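PDB 2PY5: DNA polymerase from Bacillus phage phi29, which replicates the viral genome by protein-primed, highly processive strand-displacement DNA synthesis and proofreads with its own 3'-5' exonuclease. Local coordinates for residues 262-273 with 347-357; 220-228 with 324-332. The protein carries 2 engineered substitutions. One frame throughout, in Å; residues are numbered along the deposited sequence. Where two conformers were deposited one is given.

Contact 1 of 2, residues 262-273 with 347-357; sequences LLPYGEPIVFEG and YISGLKFKATT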
loop_
_atom_site.group_PDB
_atom_site.type_symbol
_atom_site.label_atom_id
_atom_site.label_comp_id
_atom_site.label_asym_id
_atom_site.label_seq_id
_atom_site.Cartn_x
_atom_site.Cartn_y
_atom_site.Cartn_z
ATOM N N LEU F 262 -18.796 -0.120 -15.911
ATOM C CA LEU F 262 -19.648 -1.290 -15.712
ATOM C C LEU F 262 -18.927 -2.291 -14.825
ATOM O O LEU F 262 -17.855 -2.779 -15.184
ATOM C CB LEU F 262 -19.984 -1.931 -17.054
ATOM C CG LEU F 262 -21.026 -3.038 -17.057
ATOM C CD1 LEU F 262 -22.421 -2.511 -16.628
ATOM C CD2 LEU F 262 -21.075 -3.662 -18.451
ATOM N N LEU F 263 -19.524 -2.623 -13.689
ATOM C CA LEU F 263 -18.876 -3.462 -12.680
ATOM C C LEU F 263 -19.773 -4.614 -12.238
ATOM O O LEU F 263 -21.009 -4.501 -12.267
ATOM C CB LEU F 263 -18.430 -2.629 -11.484
ATOM C CG LEU F 263 -17.385 -1.539 -11.744
ATOM C CD1 LEU F 263 -17.222 -0.592 -10.561
ATOM C CD2 LEU F 263 -16.058 -2.226 -12.110
ATOM N N PRO F 264 -19.170 -5.733 -11.832
ATOM C CA PRO F 264 -19.934 -6.946 -11.557
ATOM C C PRO F 264 -20.610 -6.962 -10.197
ATOM O O PRO F 264 -20.101 -6.389 -9.220
ATOM C CB PRO F 264 -18.838 -8.026 -11.593
ATOM C CG PRO F 264 -17.678 -7.328 -11.029
ATOM C CD PRO F 264 -17.719 -5.971 -11.647
ATOM N N TYR F 265 -21.734 -7.680 -10.117
ATOM C CA TYR F 265 -22.363 -7.975 -8.837
ATOM C C TYR F 265 -23.125 -9.303 -8.926
ATOM O O TYR F 265 -23.301 -9.888 -10.028
ATOM C CB TYR F 265 -23.297 -6.826 -8.404
ATOM C CG TYR F 265 -24.591 -6.764 -9.171
ATOM C CD1 TYR F 265 -25.739 -7.389 -8.685
ATOM C CD2 TYR F 265 -24.673 -6.100 -10.384
ATOM C CE1 TYR F 265 -26.927 -7.352 -9.391
ATOM C CE2 TYR F 265 -25.891 -6.060 -11.108
ATOM C CZ TYR F 265 -26.984 -6.710 -10.606
ATOM O OH TYR F 265 -28.199 -6.662 -11.307
ATOM N N GLY F 266 -23.589 -9.761 -7.767
ATOM C CA GLY F 266 -24.419 -10.945 -7.688
ATOM C C GLY F 266 -23.733 -12.278 -7.817
ATOM O O GLY F 266 -22.496 -12.364 -7.872
ATOM N N GLU F 267 -24.544 -13.335 -7.866
ATOM C CA GLU F 267 -24.027 -14.691 -7.953
ATOM C C GLU F 267 -23.590 -14.933 -9.382
ATOM O O GLU F 267 -24.378 -14.727 -10.306
ATOM C CB GLU F 267 -25.084 -15.732 -7.584
ATOM C CG GLU F 267 -24.521 -17.158 -7.455
ATOM C CD GLU F 267 -23.536 -17.335 -6.270
ATOM O OE1 GLU F 267 -23.772 -16.717 -5.214
ATOM O OE2 GLU F 267 -22.532 -18.106 -6.401
ATOM N N PRO F 268 -22.354 -15.372 -9.577
ATOM C CA PRO F 268 -21.954 -15.683 -10.941
ATOM C C PRO F 268 -22.599 -16.953 -11.480
ATOM O O PRO F 268 -23.095 -17.783 -10.709
ATOM C CB PRO F 268 -20.440 -15.895 -10.826
ATOM C CG PRO F 268 -20.235 -16.326 -9.454
ATOM C CD PRO F 268 -21.242 -15.563 -8.628
ATOM N N ILE F 269 -22.571 -17.094 -12.801
ATOM C CA ILE F 269 -22.916 -18.338 -13.460
ATOM C C ILE F 269 -21.654 -18.920 -14.108
ATOM O O ILE F 269 -20.928 -18.220 -14.823
ATOM C CB ILE F 269 -24.025 -18.138 -14.502
ATOM C CG1 ILE F 269 -25.322 -17.726 -13.806
ATOM C CG2 ILE F 269 -24.241 -19.405 -15.324
ATOM C CD1 ILE F 269 -26.459 -17.430 -14.764
ATOM N N VAL F 270 -21.388 -20.183 -13.813
ATOM C CA VAL F 270 -20.243 -20.884 -14.396
ATOM C C VAL F 270 -20.623 -21.395 -15.785
ATOM O O VAL F 270 -21.761 -21.866 -16.008
ATOM C CB VAL F 270 -19.849 -22.103 -13.538
ATOM C CG1 VAL F 270 -18.756 -22.933 -14.210
ATOM C CG2 VAL F 270 -19.431 -21.667 -12.158
ATOM N N PHE F 271 -19.659 -21.349 -16.715
ATOM C CA PHE F 271 -19.841 -21.932 -18.049
ATOM C C PHE F 271 -18.599 -22.709 -18.455
ATOM O O PHE F 271 -17.515 -22.425 -17.969
ATOM C CB PHE F 271 -20.162 -20.852 -19.099
ATOM C CG PHE F 271 -19.118 -19.782 -19.231
ATOM C CD1 PHE F 271 -18.013 -19.940 -20.074
ATOM C CD2 PHE F 271 -19.234 -18.600 -18.514
ATOM C CE1 PHE F 271 -17.054 -18.947 -20.180
ATOM C CE2 PHE F 271 -18.285 -17.603 -18.634
ATOM C CZ PHE F 271 -17.195 -17.773 -19.444
ATOM N N GLU F 272 -18.777 -23.694 -19.333
ATOM C CA GLU F 272 -17.647 -24.410 -19.945
ATOM C C GLU F 272 -17.369 -23.797 -21.313
ATOM O O GLU F 272 -18.265 -23.231 -21.953
ATOM C CB GLU F 272 -17.926 -25.917 -20.048
ATOM C CG GLU F 272 -18.083 -26.622 -18.700
ATOM C CD GLU F 272 -16.880 -26.443 -17.755
ATOM O OE1 GLU F 272 -15.824 -27.064 -18.001
ATOM O OE2 GLU F 272 -17.002 -25.695 -16.753
ATOM N N GLY F 273 -16.119 -23.891 -21.764
ATOM C CA GLY F 273 -15.759 -23.381 -23.062
ATOM C C GLY F 273 -15.701 -21.878 -23.119
ATOM O O GLY F 273 -15.358 -21.233 -22.129
ATOM N N TYR F 347 -10.335 -22.340 -25.184
ATOM C CA TYR F 347 -11.233 -21.722 -24.209
ATOM C C TYR F 347 -11.727 -22.802 -23.267
ATOM O O TYR F 347 -12.433 -23.724 -23.673
ATOM C CB TYR F 347 -12.408 -21.048 -24.923
ATOM C CG TYR F 347 -12.012 -19.836 -25.715
ATOM C CD1 TYR F 347 -11.768 -19.913 -27.083
ATOM C CD2 TYR F 347 -11.891 -18.607 -25.097
ATOM C CE1 TYR F 347 -11.401 -18.778 -27.809
ATOM C CE2 TYR F 347 -11.534 -17.475 -25.802
ATOM C CZ TYR F 347 -11.287 -17.560 -27.156
ATOM O OH TYR F 347 -10.931 -16.396 -27.824
ATOM N N ILE F 348 -11.348 -22.700 -21.994
ATOM C CA ILE F 348 -11.529 -23.815 -21.064
ATOM C C ILE F 348 -12.879 -23.739 -20.355
ATOM O O ILE F 348 -13.705 -24.648 -20.433
ATOM C CB ILE F 348 -10.374 -23.876 -20.026
ATOM C CG1 ILE F 348 -8.983 -23.883 -20.721
ATOM C CG2 ILE F 348 -10.527 -25.117 -19.146
ATOM C CD1 ILE F 348 -8.728 -25.051 -21.652
ATOM N N SER F 349 -13.083 -22.634 -19.652
ATOM C CA SER F 349 -14.275 -22.411 -18.843
ATOM C C SER F 349 -14.252 -20.963 -18.372
ATOM O O SER F 349 -13.298 -20.231 -18.624
ATOM C CB SER F 349 -14.277 -23.352 -17.634
ATOM O OG SER F 349 -13.454 -22.868 -16.582
ATOM N N GLY F 350 -15.286 -20.557 -17.640
ATOM C CA GLY F 350 -15.253 -19.258 -17.011
ATOM C C GLY F 350 -16.448 -18.989 -16.119
ATOM O O GLY F 350 -17.206 -19.898 -15.784
ATOM N N LEU F 351 -16.581 -17.721 -15.754
ATOM C CA LEU F 351 -17.682 -17.242 -14.916
ATOM C C LEU F 351 -18.225 -15.964 -15.517
ATOM O O LEU F 351 -17.464 -15.092 -15.939
ATOM C CB LEU F 351 -17.232 -16.957 -13.474
ATOM C CG LEU F 351 -16.409 -17.989 -12.706
ATOM C CD1 LEU F 351 -14.933 -17.794 -12.994
ATOM C CD2 LEU F 351 -16.671 -17.868 -11.196
ATOM N N LYS F 352 -19.553 -15.840 -15.553
ATOM C CA LYS F 352 -20.177 -14.599 -16.026
ATOM C C LYS F 352 -20.966 -13.922 -14.914
ATOM O O LYS F 352 -21.437 -14.582 -13.965
ATOM C CB LYS F 352 -21.029 -14.813 -17.275
ATOM C CG LYS F 352 -22.189 -15.755 -17.091
ATOM C CD LYS F 352 -23.001 -15.918 -18.356
ATOM C CE LYS F 352 -24.226 -16.759 -18.109
ATOM N NZ LYS F 352 -25.040 -16.969 -19.386
ATOM N N PHE F 353 -21.058 -12.606 -15.012
ATOM C CA PHE F 353 -21.608 -11.774 -13.939
ATOM C C PHE F 353 -22.627 -10.772 -14.456
ATOM O O PHE F 353 -22.424 -10.128 -15.469
ATOM C CB PHE F 353 -20.499 -10.958 -13.252
ATOM C CG PHE F 353 -19.365 -11.796 -12.725
ATOM C CD1 PHE F 353 -18.316 -12.137 -13.552
ATOM C CD2 PHE F 353 -19.364 -12.246 -11.422
ATOM C CE1 PHE F 353 -17.268 -12.921 -13.094
ATOM C CE2 PHE F 353 -18.302 -13.039 -10.967
ATOM C CZ PHE F 353 -17.276 -13.364 -11.828
ATOM N N LYS F 354 -23.669 -10.578 -13.663
ATOM C CA LYS F 354 -24.484 -9.383 -13.778
ATOM C C LYS F 354 -23.619 -8.158 -13.544
ATOM O O LYS F 354 -22.551 -8.244 -12.917
ATOM C CB LYS F 354 -25.642 -9.407 -12.780
ATOM C CG LYS F 354 -26.502 -10.632 -12.878
ATOM C CD LYS F 354 -27.723 -10.573 -11.965
ATOM C CE LYS F 354 -27.420 -11.061 -10.590
ATOM N NZ LYS F 354 -28.699 -11.476 -9.912
ATOM N N ALA F 355 -24.075 -7.013 -14.029
ATOM C CA ALA F 355 -23.275 -5.818 -13.910
ATOM C C ALA F 355 -24.093 -4.547 -13.965
ATOM O O ALA F 355 -25.192 -4.510 -14.551
ATOM C CB ALA F 355 -22.207 -5.810 -14.999
ATOM N N THR F 356 -23.542 -3.505 -13.359
ATOM C CA THR F 356 -24.203 -2.216 -13.306
ATOM C C THR F 356 -23.161 -1.128 -13.065
ATOM O O THR F 356 -22.051 -1.412 -12.573
ATOM C CB THR F 356 -25.271 -2.189 -12.205
ATOM O OG1 THR F 356 -26.075 -1.009 -12.360
ATOM C CG2 THR F 356 -24.638 -2.210 -10.829
ATOM N N THR F 357 -23.525 0.097 -13.408
ATOM C CA THR F 357 -22.767 1.264 -13.018
ATOM C C THR F 357 -23.424 1.827 -11.777
ATOM O O THR F 357 -24.563 1.470 -11.458
ATOM C CB THR F 357 -22.740 2.324 -14.135
ATOM O OG1 THR F 357 -24.075 2.822 -14.377
ATOM C CG2 THR F 357 -22.145 1.736 -15.398
HETATM O O HOH W 1 -23.648 -12.206 -11.295
HETATM O O HOH W 2 -27.351 -12.669 -7.596
#

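Contact 2 of 2, residues 220-228 with 324-332; sequences KEVRYAYRG and ADLWLSNVD. With nucleotides of chain C.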
loop_
_atom_site.group_PDB
_atom_site.type_symbol
_atom_site.label_atom_id
_atom_site.label_comp_id
_atom_site.label_asym_id
_atom_site.label_seq_id
_atom_site.Cartn_x
_atom_site.Cartn_y
_atom_site.Cartn_z
ATOM N N LYS F 220 -11.474 -18.647 -5.527
ATOM C CA LYS F 220 -10.137 -18.975 -5.994
ATOM C C LYS F 220 -10.011 -18.775 -7.519
ATOM O O LYS F 220 -9.035 -18.215 -7.984
ATOM C CB LYS F 220 -9.772 -20.412 -5.599
ATOM C CG LYS F 220 -8.370 -20.829 -5.983
ATOM C CD LYS F 220 -7.969 -22.163 -5.311
ATOM N N GLU F 221 -11.017 -19.217 -8.273
ATOM C CA GLU F 221 -11.028 -18.996 -9.734
ATOM C C GLU F 221 -11.060 -17.518 -10.095
ATOM O O GLU F 221 -10.303 -17.053 -10.947
ATOM C CB GLU F 221 -12.204 -19.725 -10.406
ATOM C CG GLU F 221 -12.128 -21.232 -10.295
ATOM C CD GLU F 221 -13.158 -21.958 -11.144
ATOM O OE1 GLU F 221 -13.040 -23.199 -11.259
ATOM O OE2 GLU F 221 -14.054 -21.299 -11.728
ATOM N N VAL F 222 -11.938 -16.768 -9.433
ATOM C CA VAL F 222 -12.013 -15.333 -9.662
ATOM C C VAL F 222 -10.636 -14.692 -9.397
ATOM O O VAL F 222 -10.179 -13.846 -10.148
ATOM C CB VAL F 222 -13.111 -14.668 -8.792
ATOM C CG1 VAL F 222 -13.124 -13.143 -8.963
ATOM C CG2 VAL F 222 -14.500 -15.248 -9.156
ATOM N N ARG F 223 -9.984 -15.125 -8.313
ATOM C CA ARG F 223 -8.750 -14.524 -7.857
ATOM C C ARG F 223 -7.604 -14.708 -8.854
ATOM O O ARG F 223 -6.704 -13.874 -8.931
ATOM C CB ARG F 223 -8.385 -15.088 -6.486
ATOM C CG ARG F 223 -7.089 -14.548 -5.844
ATOM C CD ARG F 223 -6.899 -15.075 -4.414
ATOM N NE ARG F 223 -8.112 -14.796 -3.666
ATOM C CZ ARG F 223 -8.459 -13.603 -3.224
ATOM N NH1 ARG F 223 -7.616 -12.573 -3.287
ATOM N NH2 ARG F 223 -9.645 -13.462 -2.650
ATOM N N TYR F 224 -7.658 -15.778 -9.645
ATOM C CA TYR F 224 -6.652 -15.953 -10.694
ATOM C C TYR F 224 -6.621 -14.770 -11.663
ATOM O O TYR F 224 -5.607 -14.532 -12.312
ATOM C CB TYR F 224 -6.864 -17.235 -11.498
ATOM C CG TYR F 224 -6.755 -18.546 -10.755
ATOM C CD1 TYR F 224 -7.681 -19.544 -10.961
ATOM C CD2 TYR F 224 -5.729 -18.775 -9.849
ATOM C CE1 TYR F 224 -7.600 -20.750 -10.300
ATOM C CE2 TYR F 224 -5.640 -19.992 -9.175
ATOM C CZ TYR F 224 -6.580 -20.961 -9.400
ATOM O OH TYR F 224 -6.504 -22.198 -8.741
ATOM N N ALA F 225 -7.757 -14.070 -11.786
ATOM C CA ALA F 225 -7.880 -12.945 -12.676
ATOM C C ALA F 225 -7.549 -11.603 -12.018
ATOM O O ALA F 225 -7.672 -10.554 -12.679
ATOM C CB ALA F 225 -9.333 -12.906 -13.269
ATOM N N TYR F 226 -7.172 -11.606 -10.727
ATOM C CA TYR F 226 -6.903 -10.364 -9.997
ATOM C C TYR F 226 -5.458 -9.950 -10.205
ATOM O O TYR F 226 -4.531 -10.714 -9.898
ATOM C CB TYR F 226 -7.191 -10.539 -8.509
ATOM C CG TYR F 226 -7.135 -9.261 -7.662
ATOM C CD1 TYR F 226 -7.817 -8.140 -8.029
ATOM C CD2 TYR F 226 -6.453 -9.229 -6.454
ATOM C CE1 TYR F 226 -7.784 -6.985 -7.273
ATOM C CE2 TYR F 226 -6.421 -8.084 -5.679
ATOM C CZ TYR F 226 -7.123 -6.959 -6.094
ATOM O OH TYR F 226 -7.121 -5.798 -5.336
ATOM N N ARG F 227 -5.283 -8.773 -10.776
ATOM C CA ARG F 227 -3.958 -8.218 -11.059
ATOM C C ARG F 227 -3.962 -6.763 -10.621
ATOM O O ARG F 227 -5.013 -6.172 -10.354
ATOM C CB ARG F 227 -3.650 -8.315 -12.559
ATOM C CG ARG F 227 -3.693 -9.720 -13.090
ATOM C CD ARG F 227 -3.527 -9.750 -14.579
ATOM N NE ARG F 227 -3.172 -11.091 -15.019
ATOM C CZ ARG F 227 -4.031 -12.083 -15.249
ATOM N NH1 ARG F 227 -5.338 -11.908 -15.094
ATOM N NH2 ARG F 227 -3.570 -13.264 -15.637
ATOM N N GLY F 228 -2.773 -6.184 -10.524
ATOM C CA GLY F 228 -2.626 -4.810 -10.074
ATOM C C GLY F 228 -2.380 -3.845 -11.217
ATOM O O GLY F 228 -2.845 -4.043 -12.345
ATOM N N ALA F 324 0.630 -20.345 -22.109
ATOM C CA ALA F 324 0.103 -19.398 -21.123
ATOM C C ALA F 324 -1.238 -19.920 -20.646
ATOM O O ALA F 324 -2.128 -20.189 -21.463
ATOM C CB ALA F 324 -0.055 -18.033 -21.728
ATOM N N ASP F 325 -1.386 -20.068 -19.331
ATOM C CA ASP F 325 -2.641 -20.495 -18.740
ATOM C C ASP F 325 -3.177 -19.309 -17.943
ATOM O O ASP F 325 -2.617 -18.961 -16.900
ATOM C CB ASP F 325 -2.448 -21.720 -17.861
ATOM C CG ASP F 325 -3.760 -22.319 -17.414
ATOM O OD1 ASP F 325 -4.508 -21.644 -16.724
ATOM O OD2 ASP F 325 -4.032 -23.487 -17.731
ATOM N N LEU F 326 -4.227 -18.685 -18.456
ATOM C CA LEU F 326 -4.675 -17.403 -17.936
ATOM C C LEU F 326 -6.148 -17.404 -17.591
ATOM O O LEU F 326 -6.951 -17.979 -18.298
ATOM C CB LEU F 326 -4.442 -16.324 -18.990
ATOM C CG LEU F 326 -3.013 -16.171 -19.525
ATOM C CD1 LEU F 326 -3.030 -15.392 -20.835
ATOM C CD2 LEU F 326 -2.138 -15.505 -18.496
ATOM N N TRP F 327 -6.491 -16.711 -16.504
ATOM C CA TRP F 327 -7.867 -16.336 -16.208
ATOM C C TRP F 327 -7.944 -14.823 -16.372
ATOM O O TRP F 327 -7.258 -14.100 -15.639
ATOM C CB TRP F 327 -8.221 -16.719 -14.783
ATOM C CG TRP F 327 -8.297 -18.177 -14.557
ATOM C CD1 TRP F 327 -7.250 -19.043 -14.468
ATOM C CD2 TRP F 327 -9.484 -18.958 -14.388
ATOM N NE1 TRP F 327 -7.711 -20.328 -14.245
ATOM C CE2 TRP F 327 -9.079 -20.293 -14.182
ATOM C CE3 TRP F 327 -10.855 -18.656 -14.357
ATOM C CZ2 TRP F 327 -9.991 -21.328 -13.974
ATOM C CZ3 TRP F 327 -11.760 -19.694 -14.169
ATOM C CH2 TRP F 327 -11.326 -21.007 -13.975
ATOM N N LEU F 328 -8.766 -14.359 -17.313
ATOM C CA LEU F 328 -8.817 -12.943 -17.700
ATOM C C LEU F 328 -10.218 -12.392 -17.631
ATOM O O LEU F 328 -11.152 -12.993 -18.158
ATOM C CB LEU F 328 -8.307 -12.757 -19.141
ATOM C CG LEU F 328 -6.871 -13.229 -19.423
ATOM C CD1 LEU F 328 -6.574 -13.117 -20.891
ATOM C CD2 LEU F 328 -5.897 -12.404 -18.627
ATOM N N SER F 329 -10.353 -11.220 -17.020
ATOM C CA SER F 329 -11.580 -10.439 -17.187
ATOM C C SER F 329 -11.802 -10.166 -18.674
ATOM O O SER F 329 -10.858 -10.141 -19.474
ATOM C CB SER F 329 -11.467 -9.117 -16.427
ATOM O OG SER F 329 -10.590 -8.193 -17.088
ATOM N N ASN F 330 -13.036 -9.892 -19.082
ATOM C CA ASN F 330 -13.275 -9.583 -20.487
ATOM C C ASN F 330 -12.515 -8.324 -20.953
ATOM O O ASN F 330 -12.150 -8.211 -22.123
ATOM C CB ASN F 330 -14.784 -9.464 -20.822
ATOM C CG ASN F 330 -15.509 -8.423 -19.984
ATOM O OD1 ASN F 330 -15.879 -8.693 -18.842
ATOM N ND2 ASN F 330 -15.744 -7.238 -20.568
ATOM N N VAL F 331 -12.290 -7.396 -20.024
ATOM C CA VAL F 331 -11.559 -6.178 -20.313
ATOM C C VAL F 331 -10.105 -6.563 -20.691
ATOM O O VAL F 331 -9.574 -6.112 -21.706
ATOM C CB VAL F 331 -11.551 -5.251 -19.100
ATOM C CG1 VAL F 331 -10.674 -4.047 -19.371
ATOM C CG2 VAL F 331 -12.995 -4.778 -18.765
ATOM N N ASP F 332 -9.479 -7.369 -19.854
ATOM C CA ASP F 332 -8.098 -7.814 -20.127
ATOM C C ASP F 332 -8.003 -8.704 -21.360
ATOM O O ASP F 332 -7.031 -8.611 -22.139
ATOM C CB ASP F 332 -7.520 -8.551 -18.914
ATOM C CG ASP F 332 -7.340 -7.653 -17.714
ATOM O OD1 ASP F 332 -6.548 -6.707 -17.795
ATOM O OD2 ASP F 332 -7.960 -7.917 -16.659
ATOM P P DT C 6 -3.817 -12.281 -3.134
ATOM O OP1 DT C 6 -4.540 -12.868 -4.275
ATOM O OP2 DT C 6 -4.116 -12.658 -1.723
ATOM O "O5'" DT C 6 -2.244 -12.525 -3.330
ATOM C "C5'" DT C 6 -1.635 -12.413 -4.603
ATOM C "C4'" DT C 6 -0.179 -12.805 -4.472
ATOM O "O4'" DT C 6 0.489 -11.743 -3.744
ATOM C "C3'" DT C 6 0.077 -14.104 -3.695
ATOM O "O3'" DT C 6 1.099 -14.906 -4.310
ATOM C "C2'" DT C 6 0.493 -13.613 -2.313
ATOM C "C1'" DT C 6 1.183 -12.291 -2.641
ATOM N N1 DT C 6 1.212 -11.266 -1.525
ATOM C C2 DT C 6 2.401 -10.606 -1.270
ATOM O O2 DT C 6 3.427 -10.816 -1.902
ATOM N N3 DT C 6 2.338 -9.689 -0.242
ATOM C C4 DT C 6 1.241 -9.370 0.542
ATOM O O4 DT C 6 1.304 -8.532 1.439
ATOM C C5 DT C 6 0.029 -10.094 0.223
ATOM C C7 DT C 6 -1.233 -9.848 0.997
ATOM C C6 DT C 6 0.071 -10.991 -0.779
HETATM O O HOH W 3 -4.496 -15.817 -14.588
HETATM O O HOH W 4 -8.017 -10.298 -15.480
#

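Contact 1 of 2, residues 262-273 with 347-357
Phe271 packs its ring closely over the backbone of Gly350, within an antiparallel pairing in two parts, 267-272 and 263-265, against one long strand of the initiation and polymerization region. With chi1 at 58°, CG of Phe271 sits between its own backbone N and carbonyl carbon, which swings the ring across to the other strand; Gly350 CA lies over the ring face, 3.8 Å from its centroid, in a CH-pi contact. Two backbone bonds join the pair, Phe271 N to Gly350 O (3.0 Å) and Gly350 N to Phe271 O (2.9 Å). Ile269 and Lys352 run side by side, CG2 of the first 3.8 Å from CE of the second, while the lysine amine reaches Asp278 in a salt bridge. Further along, Pro268 CB meets Phe353 CE2 obliquely at 3.6 Å.

By contrast, the side chains of Glu267, Val270 and Glu272 are exposed, and at the Gly266 corner water replaces direct pairing: one donates to Tyr265 O and accepts from Lys354 N (2.9 Å), another joins Glu267 N to Lys354 NZ. Beyond the corner, Lys354 CB covers one face of the Tyr265 ring, and Leu263 exchanges backbone bonds with Thr356, which binds single-stranded DNA and is essential for exonucleolysis. Leu263, Pro264 and Phe353 pack on helix 427-447, Val270 and Leu351 on helix 216-223, and strand 283-294 hydrogen-bonds to 347-357 as its other neighbour in the sheet.

Contact 2 of 2, residues 220-228 with 324-332
The C-terminal end of helix 216-223, in the region involved in DNA binding and in coordinating synthesis with degradation, is docked on strand 324-329 of the polymerization region through Trp327. Glu221 and, three residues on, Tyr224 cover the same face of the indole: Glu221 CB stands over the six-membered ring, 4.2 Å from its centroid, and Tyr224 CD1 lies 3.4 Å from Trp327 NE1. The two aromatic side chains run side by side, the tyrosine ring and the five-membered ring inclined at 40°. Trp327 also stacks with His287.

A type I beta turn, Arg223 to Tyr226, leads the chain off the helix and brings Ala225 CA to 3.2 Å from Trp327 O in a CA-H...O contact. The same carbonyl receives Arg227 NH1 at 3.0 Å, almost perfectly straight at 178° and in the guanidinium plane; the arginine chain, extended from CG to NE, carries the group back to the strand, where Leu328 CD2 covers one of its faces. One water links Tyr224 O to Trp327 N, and another joins Ala225 O, Ser329 N and Asp332 OD2. Ser329 is the N-cap of helix 330-339, its OG accepting from Asp332 N (3.1 Å) and donating to Asp332 OD2, which also forms a salt bridge with Arg438. Away from the strand, Arg223 NH1 donates to Ala394 O and, at 3.2 Å, to the phosphate oxygen OP1 of DT6 of chain C.

How the contacts relate
From the N terminus the chain first passes 220-228, then 262-273, before reaching 324-332, where contact 2 closes its loop; after helix 330-339 it enters strand 340-356, whose 347-357 part closes contact 1. The two loops therefore cross, each containing one segment of the other. Both contacts reach one antiparallel sheet, contact 1 by pairing strands 263-265 and 267-272 with strand 340-356 and contact 2 by fastening helix 216-223 to strand 324-329. They meet directly where Ser349 OG lies 3.8 Å from Trp327 CH2, and Leu351 packs beside Glu221, Val222 and Trp327. The region between exonuclease and polymerization domains is thus joined to the sheet at neighbouring places.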